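Local coordinates for peptidase M16 inactive domain family protein (Pseudomonas fluorescens, PDB 3GWB) that is of unproven function; it is related to the M16 metallopeptidases and may be an inactive, non-peptidase member of that family, at residues L40-S46 against Y91-A97; A116-K121 against A219-K223. The contacts are given in a common frame with arbitrary orientation. Residues are numbered along the deposited sequence.

Interaction 1 (L40-S46 against Y91-A97); sequences LIFAAGS and YKDMAVA
Strands 40-42 and 95-97 run antiparallel, with N-to-C directions 157° apart and axes passing within 4.9 Å; the rest of both segments is irregular. Leu40 pairs with Ala97 and Phe42 with Ala95 as hydrogen-bonded pairs; Ile41 and Val96 form the non-hydrogen-bonded pair between them, with CA atoms 4.8 Å apart. Four backbone hydrogen bonds fix this register: Leu40 N to Ala97 O and Phe42 N to Ala95 O, both 2.9 Å, Ala95 N to Phe42 O, 3.0 Å, and Ala97 N to Leu40 O, 3.2 Å. Beyond Phe42 an inverse gamma turn centred on Ala43 breaks the regular pairing, and direct backbone hydrogen bonding resumes where Ser46 N donates to Tyr91 O at 2.8 Å. Gly45 lies so close to the other backbone, its CA 3.2 Å from Tyr91 O, that a CB would clash. A water accepts from Gly45 N (3.1 Å) and donates weakly to Asp93 O (2.7 Å).

Ile41 (chi1 m), on the face it shares with Val96, places CG2 3.9 Å from SE of selenomethionine Met94. On the face bearing Leu40, Phe42, Ala95 and Ala97, Phe42 (chi1 m) turns its ring edge to Ala97, with CE2 4.5 Å from CB. Ala44 CB lies 3.8 Å from Ala95 CB. Leu40, Phe42 and Ala97 also pack against helix 105-120, as in neighbouring interior strands of a helix-covered mixed alpha/beta sheet.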
ATOM      1  N   LEU A  40       9.210  14.822  11.185  1.00 10.98           N
ATOM      2  CA  LEU A  40       8.803  16.218  11.315  1.00  9.56           C
ATOM      3  C   LEU A  40       7.290  16.273  11.229  1.00  9.83           C
ATOM      4  O   LEU A  40       6.689  15.793  10.269  1.00 10.98           O
ATOM      5  CB  LEU A  40       9.415  17.069  10.198  1.00 11.89           C
ATOM      6  CG  LEU A  40      10.847  17.600  10.347  1.00 16.60           C
ATOM      7  CD1 LEU A  40      11.790  16.510  10.831  1.00 17.56           C
ATOM      8  CD2 LEU A  40      11.304  18.163   9.005  1.00 15.70           C
ATOM      9  N   ILE A  41       6.672  16.847  12.250  1.00  8.57           N
ATOM     10  CA  ILE A  41       5.229  16.964  12.276  1.00  8.89           C
ATOM     11  C   ILE A  41       4.874  18.440  12.214  1.00  8.96           C
ATOM     12  O   ILE A  41       5.228  19.195  13.117  1.00  6.92           O
ATOM     13  CB  ILE A  41       4.628  16.358  13.576  1.00  9.36           C
ATOM     14  CG1 ILE A  41       5.008  14.879  13.715  1.00 13.41           C
ATOM     15  CG2 ILE A  41       3.121  16.455  13.526  1.00 10.30           C
ATOM     16  CD1 ILE A  41       6.488  14.629  13.965  1.00 16.68           C
ATOM     17  N   PHE A  42       4.197  18.851  11.145  1.00  7.94           N
ATOM     18  CA  PHE A  42       3.790  20.242  10.964  1.00  7.30           C
ATOM     19  C   PHE A  42       2.290  20.369  11.168  1.00  7.70           C
ATOM     20  O   PHE A  42       1.541  19.445  10.861  1.00  9.51           O
ATOM     21  CB  PHE A  42       4.078  20.732   9.530  1.00  7.59           C
ATOM     22  CG  PHE A  42       5.525  20.667   9.127  1.00  7.84           C
ATOM     23  CD1 PHE A  42       6.316  21.796   9.179  1.00  5.39           C
ATOM     24  CD2 PHE A  42       6.083  19.470   8.672  1.00  8.49           C
ATOM     25  CE1 PHE A  42       7.643  21.750   8.782  1.00  7.03           C
ATOM     26  CE2 PHE A  42       7.417  19.415   8.272  1.00  7.97           C
ATOM     27  CZ  PHE A  42       8.198  20.556   8.327  1.00  5.59           C
ATOM     28  N   ALA A  43       1.856  21.509  11.694  1.00  8.08           N
ATOM     29  CA  ALA A  43       0.428  21.775  11.840  1.00  9.87           C
ATOM     30  C   ALA A  43       0.050  22.286  10.447  1.00 10.59           C
ATOM     31  O   ALA A  43      -0.269  23.471  10.262  1.00 11.46           O
ATOM     32  CB  ALA A  43       0.192  22.853  12.884  1.00  8.75           C
ATOM     33  N   ALA A  44       0.118  21.386   9.468  1.00 10.41           N
ATOM     34  CA  ALA A  44      -0.173  21.704   8.069  1.00 10.17           C
ATOM     35  C   ALA A  44      -1.119  20.702   7.402  1.00 12.17           C
ATOM     36  O   ALA A  44      -0.915  20.312   6.248  1.00 11.73           O
ATOM     37  CB  ALA A  44       1.132  21.773   7.280  1.00 10.02           C
ATOM     38  N   GLY A  45      -2.146  20.277   8.129  1.00 11.98           N
ATOM     39  CA  GLY A  45      -3.110  19.343   7.570  1.00 10.39           C
ATOM     40  C   GLY A  45      -4.216  20.085   6.848  1.00 11.96           C
ATOM     41  O   GLY A  45      -4.174  21.305   6.731  1.00  8.99           O
ATOM     42  N   SER A  46      -5.218  19.349   6.376  1.00 10.55           N
ATOM     43  CA  SER A  46      -6.320  19.944   5.639  1.00 12.16           C
ATOM     44  C   SER A  46      -7.113  20.976   6.438  1.00 12.13           C
ATOM     45  O   SER A  46      -7.792  21.831   5.859  1.00 10.24           O
ATOM     46  CB  SER A  46      -7.255  18.847   5.113  1.00 12.44           C
ATOM     47  OG  SER A  46      -7.791  18.068   6.167  1.00 16.18           O
ATOM     48  N   TYR A  91      -2.786  14.888   6.685  1.00 14.92           N
ATOM     49  CA  TYR A  91      -4.052  14.452   7.257  1.00 17.97           C
ATOM     50  C   TYR A  91      -4.937  15.645   7.592  1.00 16.61           C
ATOM     51  O   TYR A  91      -4.846  16.684   6.948  1.00 17.95           O
ATOM     52  CB  TYR A  91      -3.747  13.622   8.505  1.00 22.72           C
ATOM     53  CG  TYR A  91      -2.699  12.571   8.215  1.00 30.92           C
ATOM     54  CD1 TYR A  91      -3.012  11.444   7.457  1.00 31.94           C
ATOM     55  CD2 TYR A  91      -1.374  12.749   8.612  1.00 32.11           C
ATOM     56  CE1 TYR A  91      -2.037  10.521   7.095  1.00 33.71           C
ATOM     57  CE2 TYR A  91      -0.384  11.833   8.255  1.00 34.11           C
ATOM     58  CZ  TYR A  91      -0.723  10.722   7.494  1.00 34.56           C
ATOM     59  OH  TYR A  91       0.241   9.815   7.122  1.00 39.04           O
ATOM     60  N   LYS A  92      -5.790  15.492   8.599  1.00 16.88           N
ATOM     61  CA  LYS A  92      -6.697  16.556   9.006  1.00 17.16           C
ATOM     62  C   LYS A  92      -5.994  17.657   9.787  1.00 17.91           C
ATOM     63  O   LYS A  92      -6.095  18.827   9.435  1.00 17.41           O
ATOM     64  CB  LYS A  92      -7.835  15.989   9.865  1.00 17.10           C
ATOM     65  CG  LYS A  92      -8.767  15.031   9.152  1.00 17.48           C
ATOM     66  CD  LYS A  92      -9.694  15.760   8.216  1.00 17.42           C
ATOM     67  CE  LYS A  92     -10.806  14.848   7.718  1.00 18.01           C
ATOM     68  NZ  LYS A  92     -11.802  15.617   6.932  1.00 20.15           N
ATOM     69  N   ASP A  93      -5.288  17.296  10.855  1.00 17.65           N
ATOM     70  CA  ASP A  93      -4.619  18.322  11.645  1.00 20.81           C
ATOM     71  C   ASP A  93      -3.097  18.347  11.571  1.00 19.20           C
ATOM     72  O   ASP A  93      -2.466  19.222  12.151  1.00 22.14           O
ATOM     73  CB  ASP A  93      -5.104  18.279  13.113  1.00 23.28           C
ATOM     74  CG  ASP A  93      -4.895  16.933  13.773  1.00 26.05           C
ATOM     75  OD1 ASP A  93      -4.555  15.961  13.066  1.00 26.08           O
ATOM     76  OD2 ASP A  93      -5.082  16.845  15.010  1.00 26.43           O
HETATM   77  N   MSE A  94      -2.495  17.409  10.848  1.00 17.01           N
HETATM   78  CA  MSE A  94      -1.044  17.401  10.716  1.00 15.54           C
HETATM   79  C   MSE A  94      -0.584  16.947   9.335  1.00 14.29           C
HETATM   80  O   MSE A  94      -1.356  16.385   8.557  1.00 13.66           O
HETATM   81  CB  MSE A  94      -0.389  16.515  11.793  1.00 17.72           C
HETATM   82  CG  MSE A  94      -0.864  15.059  11.841  1.00 21.25           C
HETATM   83 SE   MSE A  94       0.193  13.971  12.863  1.00 23.64          SE
HETATM   84  CE  MSE A  94      -0.239  14.490  14.514  1.00 20.35           C
ATOM     85  N   ALA A  95       0.677  17.234   9.038  1.00 12.39           N
ATOM     86  CA  ALA A  95       1.319  16.846   7.789  1.00 12.68           C
ATOM     87  C   ALA A  95       2.701  16.396   8.235  1.00 11.96           C
ATOM     88  O   ALA A  95       3.300  17.002   9.128  1.00 12.62           O
ATOM     89  CB  ALA A  95       1.424  18.034   6.834  1.00 12.10           C
ATOM     90  N   VAL A  96       3.212  15.338   7.620  1.00 10.61           N
ATOM     91  CA  VAL A  96       4.505  14.820   8.030  1.00 11.34           C
ATOM     92  C   VAL A  96       5.508  14.619   6.908  1.00 10.69           C
ATOM     93  O   VAL A  96       5.150  14.470   5.737  1.00  8.75           O
ATOM     94  CB  VAL A  96       4.334  13.462   8.763  1.00 13.66           C
ATOM     95  CG1 VAL A  96       3.229  13.573   9.821  1.00 15.53           C
ATOM     96  CG2 VAL A  96       3.986  12.368   7.768  1.00 15.59           C
ATOM     97  N   ALA A  97       6.775  14.653   7.299  1.00  7.71           N
ATOM     98  CA  ALA A  97       7.895  14.416   6.410  1.00  6.83           C
ATOM     99  C   ALA A  97       8.829  13.619   7.313  1.00  7.48           C
ATOM    100  O   ALA A  97       9.123  14.038   8.443  1.00  5.49           O
ATOM    101  CB  ALA A  97       8.530  15.711   5.978  1.00  7.34           C
TER
HETATM  102  O   HOH W   1      -3.317  21.371  10.823  1.00 30.05           O
HETATM  103  O   HOH W   2     -10.253  18.717   6.511  1.00 17.77           O

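Interaction 2 (A116-K121 against A219-K223); sequences AEVVGK and AALPK
The last turn of helix 105-120 meets the chain leaving helix 207-220, and small residues let the backbones come close. Residues 116-120 are helical, with Gly120 N hydrogen-bonded to Ala116 O at 2.8 Å; Lys121 leaves helical geometry at phi/psi -133/55. The nearest CA atoms, those of Gly120 and Leu221, are 4.1 Å apart. A CB on Gly120 would clash with Ala220 O; instead Gly120 CA makes a CA-H...O contact of 3.4 Å to Ala220 O. Ala220 points its CB toward the helix, 3.6 Å from Ala116 CB.

Leu221 (chi1 m, chi2 t) starts away from the helix, yet its CD2 returns to within 3.8 Å of CG1 of Val119 (chi1 t). Both side chains also reach Phe42 of strand 35-42. Pro222 sets its CD 4.0 Å from Gly120 O. After chi1 m, Lys121 runs extended through chi2 and chi3 and bends at chi4 (p), bringing NZ to Ala220 O in a weak 3.3 Å hydrogen bond. A water donates to both Gly120 O (2.8 Å) and Ala220 O (3.0 Å). Close apolar packing inside thus gives way to a hydrated polar margin, where Ala220 O accepts from the lysine and the water together.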
ATOM      1  N   ALA A 116      16.705  18.132   4.247  1.00  9.31           N
ATOM      2  CA  ALA A 116      16.446  19.517   4.628  1.00 11.06           C
ATOM      3  C   ALA A 116      16.020  20.325   3.403  1.00 12.32           C
ATOM      4  O   ALA A 116      15.087  21.129   3.466  1.00  9.85           O
ATOM      5  CB  ALA A 116      17.698  20.135   5.256  1.00 10.61           C
ATOM      6  N   GLU A 117      16.710  20.109   2.287  1.00 13.70           N
ATOM      7  CA  GLU A 117      16.402  20.809   1.049  1.00 15.36           C
ATOM      8  C   GLU A 117      14.992  20.461   0.571  1.00 13.76           C
ATOM      9  O   GLU A 117      14.222  21.338   0.194  1.00 13.49           O
ATOM     10  CB  GLU A 117      17.423  20.436  -0.031  1.00 19.44           C
ATOM     11  CG  GLU A 117      17.250  21.188  -1.344  1.00 28.52           C
ATOM     12  CD  GLU A 117      18.084  22.458  -1.426  1.00 33.96           C
ATOM     13  OE1 GLU A 117      19.330  22.361  -1.362  1.00 38.28           O
ATOM     14  OE2 GLU A 117      17.499  23.553  -1.565  1.00 37.38           O
ATOM     15  N   VAL A 118      14.658  19.177   0.591  1.00 13.08           N
ATOM     16  CA  VAL A 118      13.339  18.720   0.152  1.00 11.03           C
ATOM     17  C   VAL A 118      12.189  19.337   0.963  1.00 12.58           C
ATOM     18  O   VAL A 118      11.221  19.863   0.401  1.00 10.01           O
ATOM     19  CB  VAL A 118      13.248  17.163   0.212  1.00 12.11           C
ATOM     20  CG1 VAL A 118      11.796  16.703   0.150  1.00  9.73           C
ATOM     21  CG2 VAL A 118      14.027  16.556  -0.957  1.00  9.02           C
ATOM     22  N   VAL A 119      12.297  19.298   2.284  1.00 10.66           N
ATOM     23  CA  VAL A 119      11.232  19.837   3.113  1.00 10.43           C
ATOM     24  C   VAL A 119      11.268  21.355   3.262  1.00  9.83           C
ATOM     25  O   VAL A 119      10.221  21.987   3.332  1.00  8.59           O
ATOM     26  CB  VAL A 119      11.243  19.179   4.513  1.00 10.27           C
ATOM     27  CG1 VAL A 119      10.041  19.639   5.328  1.00 10.35           C
ATOM     28  CG2 VAL A 119      11.237  17.659   4.364  1.00  7.33           C
ATOM     29  N   GLY A 120      12.457  21.947   3.280  1.00 10.70           N
ATOM     30  CA  GLY A 120      12.543  23.392   3.446  1.00  9.71           C
ATOM     31  C   GLY A 120      12.595  24.260   2.196  1.00 11.45           C
ATOM     32  O   GLY A 120      12.194  25.427   2.232  1.00  9.10           O
ATOM     33  N   LYS A 121      13.094  23.721   1.088  1.00 11.42           N
ATOM     34  CA  LYS A 121      13.183  24.507  -0.140  1.00 12.17           C
ATOM     35  C   LYS A 121      12.674  23.779  -1.380  1.00 10.46           C
ATOM     36  O   LYS A 121      13.387  23.644  -2.372  1.00 10.00           O
ATOM     37  CB  LYS A 121      14.627  24.954  -0.362  1.00 12.45           C
ATOM     38  CG  LYS A 121      15.196  25.802   0.780  1.00 17.96           C
ATOM     39  CD  LYS A 121      16.656  26.153   0.537  1.00 20.26           C
ATOM     40  CE  LYS A 121      17.230  27.021   1.659  1.00 24.12           C
ATOM     41  NZ  LYS A 121      17.145  26.367   3.002  1.00 23.23           N
ATOM     42  N   ALA A 219      16.825  25.087  10.768  1.00 10.21           N
ATOM     43  CA  ALA A 219      17.350  26.251  10.041  1.00 10.88           C
ATOM     44  C   ALA A 219      17.035  26.271   8.546  1.00 11.78           C
ATOM     45  O   ALA A 219      17.006  27.344   7.932  1.00  9.73           O
ATOM     46  CB  ALA A 219      18.863  26.357  10.238  1.00 11.65           C
ATOM     47  N   ALA A 220      16.811  25.090   7.976  1.00 10.77           N
ATOM     48  CA  ALA A 220      16.514  24.941   6.553  1.00 10.60           C
ATOM     49  C   ALA A 220      15.050  25.227   6.220  1.00  9.99           C
ATOM     50  O   ALA A 220      14.717  25.473   5.066  1.00  9.73           O
ATOM     51  CB  ALA A 220      16.884  23.523   6.086  1.00 12.15           C
ATOM     52  N   LEU A 221      14.187  25.201   7.230  1.00  8.25           N
ATOM     53  CA  LEU A 221      12.760  25.459   7.028  1.00  8.84           C
ATOM     54  C   LEU A 221      12.481  26.947   6.913  1.00 10.05           C
ATOM     55  O   LEU A 221      13.295  27.773   7.316  1.00  9.09           O
ATOM     56  CB  LEU A 221      11.938  24.911   8.207  1.00  7.38           C
ATOM     57  CG  LEU A 221      11.924  23.395   8.442  1.00  7.87           C
ATOM     58  CD1 LEU A 221      11.159  23.052   9.723  1.00  9.12           C
ATOM     59  CD2 LEU A 221      11.292  22.721   7.251  1.00  7.59           C
ATOM     60  N   PRO A 222      11.330  27.312   6.337  1.00 10.70           N
ATOM     61  CA  PRO A 222      11.024  28.740   6.230  1.00 10.75           C
ATOM     62  C   PRO A 222      10.878  29.246   7.671  1.00 11.31           C
ATOM     63  O   PRO A 222      10.482  28.481   8.558  1.00  9.50           O
ATOM     64  CB  PRO A 222       9.687  28.752   5.488  1.00 13.00           C
ATOM     65  CG  PRO A 222       9.720  27.469   4.681  1.00 11.51           C
ATOM     66  CD  PRO A 222      10.326  26.489   5.637  1.00 11.24           C
ATOM     67  N   LYS A 223      11.209  30.512   7.913  1.00 12.02           N
ATOM     68  CA  LYS A 223      11.089  31.085   9.251  1.00 12.47           C
ATOM     69  C   LYS A 223       9.663  31.571   9.455  1.00 15.19           C
ATOM     70  O   LYS A 223       9.068  32.150   8.545  1.00 14.40           O
ATOM     71  CB  LYS A 223      12.045  32.267   9.424  1.00 15.02           C
ATOM     72  CG  LYS A 223      13.398  31.916  10.025  1.00 16.54           C
ATOM     73  CD  LYS A 223      14.233  31.072   9.114  1.00 20.04           C
ATOM     74  CE  LYS A 223      15.548  30.716   9.795  1.00 20.55           C
ATOM     75  NZ  LYS A 223      16.326  29.763   8.975  1.00 19.42           N
TER
HETATM   76  O   HOH W   3      13.203  27.658   3.583  1.00 35.88           O

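From the N terminus, the chain enters interaction 1 at strand 35-42 and closes it 45 residues later, after helices 55-62 and 72-80 and strand 85-90. Strand 95-102 then leads into helix 105-120, whose end opens interaction 2; that contact spans 97 intervening residues, just over half of them helical, and closes at the end of helix 207-220. The two are therefore in series, neither nested nor crossed. Their centres are 15 Å apart, but they touch: Phe42 CZ lies 3.6 Å from Val119 CG1, and Phe42 CE1 3.9 Å from Leu221 CD1. Through these contacts the six-stranded sheet is tied to the end of helix 105-120 and to the chain leaving helix 207-220.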